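Long-range contacts in beta-ketoacyl synthase (Burkholderia phymatum, PDB 4EWG), which probably catalyses the condensation of an acyl group with malonyl-ACP, as a thiolase-fold 3-oxoacyl-ACP synthase: residues A[6-11]-A[181-186]; A[389-394]-A[405-410]. All coordinates share one frame; numbering follows the deposited sequence.

Contact 1: A[6-11]-A[181-186]; sequences KRVVIT and NIAMGK
Val8 and Ile182 meet through their methyl branches, where the start of strand 8-16 passes the last turn of helix 170-183. Val8 turns its fork toward the helix. CG2, anti to its carbonyl carbon, lies beside the backbone N and comes within 3.7 Å of Ile182 CG2, while CG1 approaches the other branch of the isoleucine, 4.0 Å from Ile182 CD1. Each valine methyl therefore has a methyl of Ile182 as neighbour, and the two side chains are inclined to each other rather than stacked in line. The same CG2 also sits 3.7 Å from Ala183 N and 4.2 Å from Ala183 CB, which places it against the helix backbone as well as its side chains. Strand 238-246 flanks this apolar patch, with Leu244 and Glu246 packing on Ile182.

Two residues earlier, Lys6 makes the polar part of the contact with its backbone. Lys6 N donates to Ala183 O at 2.8 Å, nearly straight (168°) and on a lone pair in the carbonyl plane. Ala183 CA gives a CA-H...O contact to Lys6 O at 3.3 Å in return. The lysine CB and CG lie against the carbonyl oxygens of Ile182 and Ala183; the chain then bends at chi2 (-73°) and carries NZ off from the helix end.

At Gly185 the helix closes in a Schellman motif, whose bonds to Ile182 O and Asn181 O leave Ala183 O for Lys6. The chemistry thus joins a buried methyl-to-methyl interface to one strong backbone bond at the helix C-terminus, where an N-H donor would complement the carbonyl end of the helix dipole.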
loop_
_atom_site.group_PDB
_atom_site.type_symbol
_atom_site.label_atom_id
_atom_site.label_comp_id
_atom_site.label_asym_id
_atom_site.label_seq_id
_atom_site.Cartn_x
_atom_site.Cartn_y
_atom_site.Cartn_z
ATOM N N LYS A 6 12.383 -7.640 19.124
ATOM C CA LYS A 6 11.985 -9.058 19.095
ATOM C C LYS A 6 12.521 -9.751 17.857
ATOM O O LYS A 6 12.659 -9.142 16.793
ATOM C CB LYS A 6 10.484 -9.205 19.097
ATOM C CG LYS A 6 9.774 -8.419 20.179
ATOM C CD LYS A 6 9.971 -9.017 21.548
ATOM C CE LYS A 6 9.349 -8.110 22.589
ATOM N NZ LYS A 6 9.437 -8.786 23.908
ATOM N N ARG A 7 12.843 -11.026 18.008
ATOM C CA ARG A 7 13.252 -11.820 16.897
ATOM C C ARG A 7 11.995 -12.311 16.230
ATOM O O ARG A 7 10.928 -12.370 16.858
ATOM C CB ARG A 7 14.141 -12.968 17.359
ATOM C CG ARG A 7 15.439 -12.475 18.014
ATOM C CD ARG A 7 16.262 -13.585 18.639
ATOM N NE ARG A 7 16.642 -14.607 17.667
ATOM C CZ ARG A 7 17.406 -15.655 17.947
ATOM N NH1 ARG A 7 17.872 -15.831 19.188
ATOM N NH2 ARG A 7 17.726 -16.514 17.001
ATOM N N VAL A 8 12.122 -12.655 14.953
ATOM C CA VAL A 8 10.985 -12.998 14.143
ATOM C C VAL A 8 11.267 -14.239 13.297
ATOM O O VAL A 8 12.269 -14.291 12.574
ATOM C CB VAL A 8 10.611 -11.830 13.257
ATOM C CG1 VAL A 8 9.294 -12.125 12.538
ATOM C CG2 VAL A 8 10.515 -10.558 14.129
ATOM N N VAL A 9 10.369 -15.220 13.402
ATOM C CA VAL A 9 10.511 -16.483 12.716
ATOM C C VAL A 9 9.271 -16.752 11.863
ATOM O O VAL A 9 8.224 -16.140 12.030
ATOM C CB VAL A 9 10.723 -17.678 13.710
ATOM C CG1 VAL A 9 12.012 -17.521 14.486
ATOM C CG2 VAL A 9 9.511 -17.855 14.658
ATOM N N ILE A 10 9.418 -17.674 10.948
ATOM C CA ILE A 10 8.382 -18.042 10.021
ATOM C C ILE A 10 7.886 -19.412 10.400
ATOM O O ILE A 10 8.619 -20.375 10.297
ATOM C CB ILE A 10 8.937 -18.108 8.579
ATOM C CG1 ILE A 10 9.306 -16.706 8.097
ATOM C CG2 ILE A 10 7.919 -18.725 7.629
ATOM C CD1 ILE A 10 10.366 -16.709 7.037
ATOM N N THR A 11 6.633 -19.498 10.806
ATOM C CA THR A 11 6.066 -20.782 11.326
ATOM C C THR A 11 4.983 -21.357 10.412
ATOM O O THR A 11 4.469 -22.438 10.674
ATOM C CB THR A 11 5.474 -20.550 12.710
ATOM O OG1 THR A 11 4.590 -19.425 12.633
ATOM C CG2 THR A 11 6.562 -20.191 13.693
ATOM N N ASN A 181 7.289 -4.823 11.904
ATOM C CA ASN A 181 6.183 -4.650 12.846
ATOM C C ASN A 181 6.294 -5.604 14.044
ATOM O O ASN A 181 6.090 -5.190 15.195
ATOM C CB ASN A 181 4.827 -4.804 12.132
ATOM C CG ASN A 181 4.360 -3.516 11.483
ATOM O OD1 ASN A 181 3.856 -2.633 12.155
ATOM N ND2 ASN A 181 4.499 -3.422 10.175
ATOM N N ILE A 182 6.659 -6.862 13.792
ATOM C CA ILE A 182 6.822 -7.846 14.904
ATOM C C ILE A 182 8.068 -7.534 15.707
ATOM O O ILE A 182 8.027 -7.486 16.926
ATOM C CB ILE A 182 6.886 -9.295 14.387
ATOM C CG1 ILE A 182 5.595 -9.624 13.616
ATOM C CG2 ILE A 182 7.130 -10.281 15.538
ATOM C CD1 ILE A 182 5.524 -11.029 13.049
ATOM N N ALA A 183 9.170 -7.278 15.028
ATOM C CA ALA A 183 10.424 -6.923 15.702
ATOM C C ALA A 183 10.239 -5.763 16.667
ATOM O O ALA A 183 10.820 -5.738 17.776
ATOM C CB ALA A 183 11.500 -6.563 14.679
ATOM N N MET A 184 9.449 -4.799 16.227
ATOM C CA MET A 184 9.208 -3.556 16.931
ATOM C C MET A 184 8.117 -3.718 18.017
ATOM O O MET A 184 7.865 -2.814 18.772
ATOM C CB MET A 184 8.823 -2.510 15.873
ATOM C CG MET A 184 8.805 -1.063 16.270
ATOM S SD MET A 184 8.399 0.071 14.857
ATOM C CE MET A 184 7.155 1.093 15.668
ATOM N N GLY A 185 7.503 -4.895 18.104
ATOM C CA GLY A 185 6.535 -5.192 19.159
ATOM C C GLY A 185 5.117 -4.748 18.905
ATOM O O GLY A 185 4.306 -4.780 19.801
ATOM N N LYS A 186 4.780 -4.372 17.670
ATOM C CA LYS A 186 3.416 -3.863 17.386
ATOM C C LYS A 186 2.395 -4.965 17.233
ATOM O O LYS A 186 1.229 -4.761 17.482
ATOM C CB LYS A 186 3.422 -2.982 16.127
ATOM C CG LYS A 186 4.177 -1.675 16.312
ATOM C CD LYS A 186 3.374 -0.784 17.277
ATOM C CE LYS A 186 4.234 0.002 18.250
ATOM N NZ LYS A 186 4.861 1.185 17.674
#

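Contact 2: A[389-394]-A[405-410]; sequences AEYVMS and SLIFRR
Val392 and Phe408 exchange two backbone hydrogen bonds, as do Ser394 and Leu406, so strands 391-398 and 402-409 form an antiparallel hairpin. The axes of segments 391-394 and 405-409 run at 157°. Met393 with Ile407 is the non-hydrogen-bonded pair between them; Tyr391 with Arg409 is the next one, on the other side of Val392 and Phe408. Arg410 N extends the ladder to Glu390 O at 2.8 Å, almost straight.

Apolar contacts lie on both faces. On one, Val392 CG2 touches Phe408 CB at 3.9 Å and lies near the ring plane at its edge, on the face packed by helix 344-358. On the other, Met393 is extended through chi2 and turns at chi3 (-85°), carrying CE to 3.7 Å from Ile407 CG1. The same methyl passes Ser405 OG, which bonds to Asn395.

Arg409 combines packing with charge. Its CB and CG follow the Tyr391 ring, and the guanidinium has Tyr391 OH above its centre, 3.6 Å from Arg409 CZ, the ring and guanidinium planes being 33° apart. Glu390 OE2 reaches the guanidinium edge in its plane, making a salt bridge whose bonds are weak (3.4 Å to Arg409 NH2). Glu390 OE1 instead pairs with Arg412.

At the open end of the hairpin, Arg410 bends at chi2 and its NH1 donates a hydrogen bond to Ala389 O at 3.0 Å, the acceptor lying close to the guanidinium plane; NH1 also forms a salt bridge with Asp388. The chemistry implies a division of labour: backbone bonds set the register, while acidic partners probably offset the charge gathered by Arg409, Arg410 and Arg412 at the open end.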
loop_
_atom_site.group_PDB
_atom_site.type_symbol
_atom_site.label_atom_id
_atom_site.label_comp_id
_atom_site.label_asym_id
_atom_site.label_seq_id
_atom_site.Cartn_x
_atom_site.Cartn_y
_atom_site.Cartn_z
ATOM N N ALA A 389 23.425 -24.001 3.519
ATOM C CA ALA A 389 23.496 -22.588 3.818
ATOM C C ALA A 389 23.133 -22.317 5.262
ATOM O O ALA A 389 22.271 -22.934 5.817
ATOM C CB ALA A 389 22.585 -21.798 2.856
ATOM N N GLU A 390 23.838 -21.384 5.865
ATOM C CA GLU A 390 23.466 -20.829 7.151
ATOM C C GLU A 390 22.613 -19.574 6.922
ATOM O O GLU A 390 21.707 -19.283 7.708
ATOM C CB GLU A 390 24.698 -20.497 7.943
ATOM C CG GLU A 390 24.419 -20.121 9.377
ATOM C CD GLU A 390 23.817 -21.244 10.195
ATOM O OE1 GLU A 390 24.079 -22.453 9.903
ATOM O OE2 GLU A 390 23.053 -20.896 11.136
ATOM N N TYR A 391 22.892 -18.848 5.837
ATOM C CA TYR A 391 22.043 -17.743 5.428
ATOM C C TYR A 391 21.794 -17.708 3.930
ATOM O O TYR A 391 22.713 -17.963 3.116
ATOM C CB TYR A 391 22.634 -16.395 5.830
ATOM C CG TYR A 391 22.950 -16.239 7.307
ATOM C CD1 TYR A 391 24.167 -16.696 7.840
ATOM C CD2 TYR A 391 22.050 -15.589 8.170
ATOM C CE1 TYR A 391 24.457 -16.531 9.196
ATOM C CE2 TYR A 391 22.330 -15.428 9.522
ATOM C CZ TYR A 391 23.524 -15.896 10.034
ATOM O OH TYR A 391 23.777 -15.728 11.386
ATOM N N VAL A 392 20.554 -17.323 3.575
ATOM C CA VAL A 392 20.209 -17.051 2.210
ATOM C C VAL A 392 19.586 -15.677 2.047
ATOM O O VAL A 392 19.061 -15.098 2.999
ATOM C CB VAL A 392 19.297 -18.140 1.648
ATOM C CG1 VAL A 392 20.052 -19.487 1.713
ATOM C CG2 VAL A 392 17.997 -18.178 2.420
ATOM N N MET A 393 19.673 -15.163 0.823
ATOM C CA MET A 393 19.102 -13.874 0.471
ATOM C C MET A 393 18.134 -14.028 -0.718
ATOM O O MET A 393 18.414 -14.769 -1.678
ATOM C CB MET A 393 20.215 -12.882 0.125
ATOM C CG MET A 393 19.740 -11.494 -0.281
ATOM S SD MET A 393 21.111 -10.353 -0.655
ATOM C CE MET A 393 21.492 -9.738 0.983
ATOM N N SER A 394 17.003 -13.308 -0.652
ATOM C CA SER A 394 16.076 -13.258 -1.782
ATOM C C SER A 394 15.814 -11.803 -2.125
ATOM O O SER A 394 15.388 -11.023 -1.268
ATOM C CB SER A 394 14.764 -13.943 -1.486
ATOM O OG SER A 394 13.908 -13.901 -2.633
ATOM N N SER A 405 15.529 -6.530 -0.371
ATOM C CA SER A 405 16.457 -7.627 -0.112
ATOM C C SER A 405 16.080 -8.247 1.237
ATOM O O SER A 405 15.995 -7.549 2.243
ATOM C CB SER A 405 17.884 -7.090 -0.065
ATOM O OG SER A 405 18.810 -8.112 0.146
ATOM N N LEU A 406 15.855 -9.548 1.247
ATOM C CA LEU A 406 15.476 -10.273 2.459
ATOM C C LEU A 406 16.542 -11.262 2.781
ATOM O O LEU A 406 16.973 -12.002 1.884
ATOM C CB LEU A 406 14.164 -11.015 2.242
ATOM C CG LEU A 406 12.929 -10.127 2.201
ATOM C CD1 LEU A 406 11.758 -10.877 1.510
ATOM C CD2 LEU A 406 12.580 -9.636 3.606
ATOM N N ILE A 407 16.931 -11.330 4.055
ATOM C CA ILE A 407 17.839 -12.352 4.525
ATOM C C ILE A 407 17.155 -13.308 5.535
ATOM O O ILE A 407 16.629 -12.875 6.586
ATOM C CB ILE A 407 19.111 -11.743 5.173
ATOM C CG1 ILE A 407 19.864 -10.872 4.150
ATOM C CG2 ILE A 407 20.031 -12.862 5.678
ATOM C CD1 ILE A 407 21.042 -10.076 4.700
ATOM N N PHE A 408 17.218 -14.618 5.220
ATOM C CA PHE A 408 16.682 -15.661 6.067
ATOM C C PHE A 408 17.826 -16.493 6.694
ATOM O O PHE A 408 18.800 -16.871 6.022
ATOM C CB PHE A 408 15.765 -16.584 5.258
ATOM C CG PHE A 408 14.649 -15.873 4.589
ATOM C CD1 PHE A 408 13.681 -15.234 5.336
ATOM C CD2 PHE A 408 14.578 -15.807 3.209
ATOM C CE1 PHE A 408 12.650 -14.544 4.729
ATOM C CE2 PHE A 408 13.540 -15.119 2.588
ATOM C CZ PHE A 408 12.575 -14.489 3.351
ATOM N N ARG A 409 17.689 -16.778 7.972
ATOM C CA ARG A 409 18.668 -17.582 8.676
ATOM C C ARG A 409 18.190 -19.031 8.764
ATOM O O ARG A 409 17.009 -19.307 9.026
ATOM C CB ARG A 409 18.928 -17.024 10.079
ATOM C CG ARG A 409 19.693 -18.003 10.927
ATOM C CD ARG A 409 20.178 -17.464 12.250
ATOM N NE ARG A 409 21.289 -18.308 12.633
ATOM C CZ ARG A 409 22.123 -18.039 13.622
ATOM N NH1 ARG A 409 21.949 -16.970 14.393
ATOM N NH2 ARG A 409 23.124 -18.861 13.861
ATOM N N ARG A 410 19.111 -19.958 8.526
ATOM C CA ARG A 410 18.816 -21.399 8.649
ATOM C C ARG A 410 18.375 -21.691 10.050
ATOM O O ARG A 410 18.878 -21.113 10.985
ATOM C CB ARG A 410 20.074 -22.224 8.305
ATOM C CG ARG A 410 19.857 -23.730 8.173
ATOM C CD ARG A 410 19.164 -24.099 6.876
ATOM N NE ARG A 410 19.108 -25.549 6.669
ATOM C CZ ARG A 410 20.048 -26.292 6.061
ATOM N NH1 ARG A 410 21.169 -25.757 5.558
ATOM N NH2 ARG A 410 19.871 -27.601 5.948
#

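In the fold
Contacts 1 and 2 follow one another along the chain, with centres 16 Å apart, yet both involve strands of one mixed sheet of the thiolase fold. Strand 259-268 lies between strands 8-16 and 402-409, and the contacts meet across its position: Ile10 CD1 packs on Phe408 CE1 at 3.9 Å. Contact 1 ties the sheet to a helix, whereas contact 2 joins two neighbouring strands within it. Their relation to the known metal site also differs. The Ile182 side chain is about 8 Å from that of His249, a calcium ligand seen in a structure of this protein although the metal is absent from this chain; contact 2 lies away from that site.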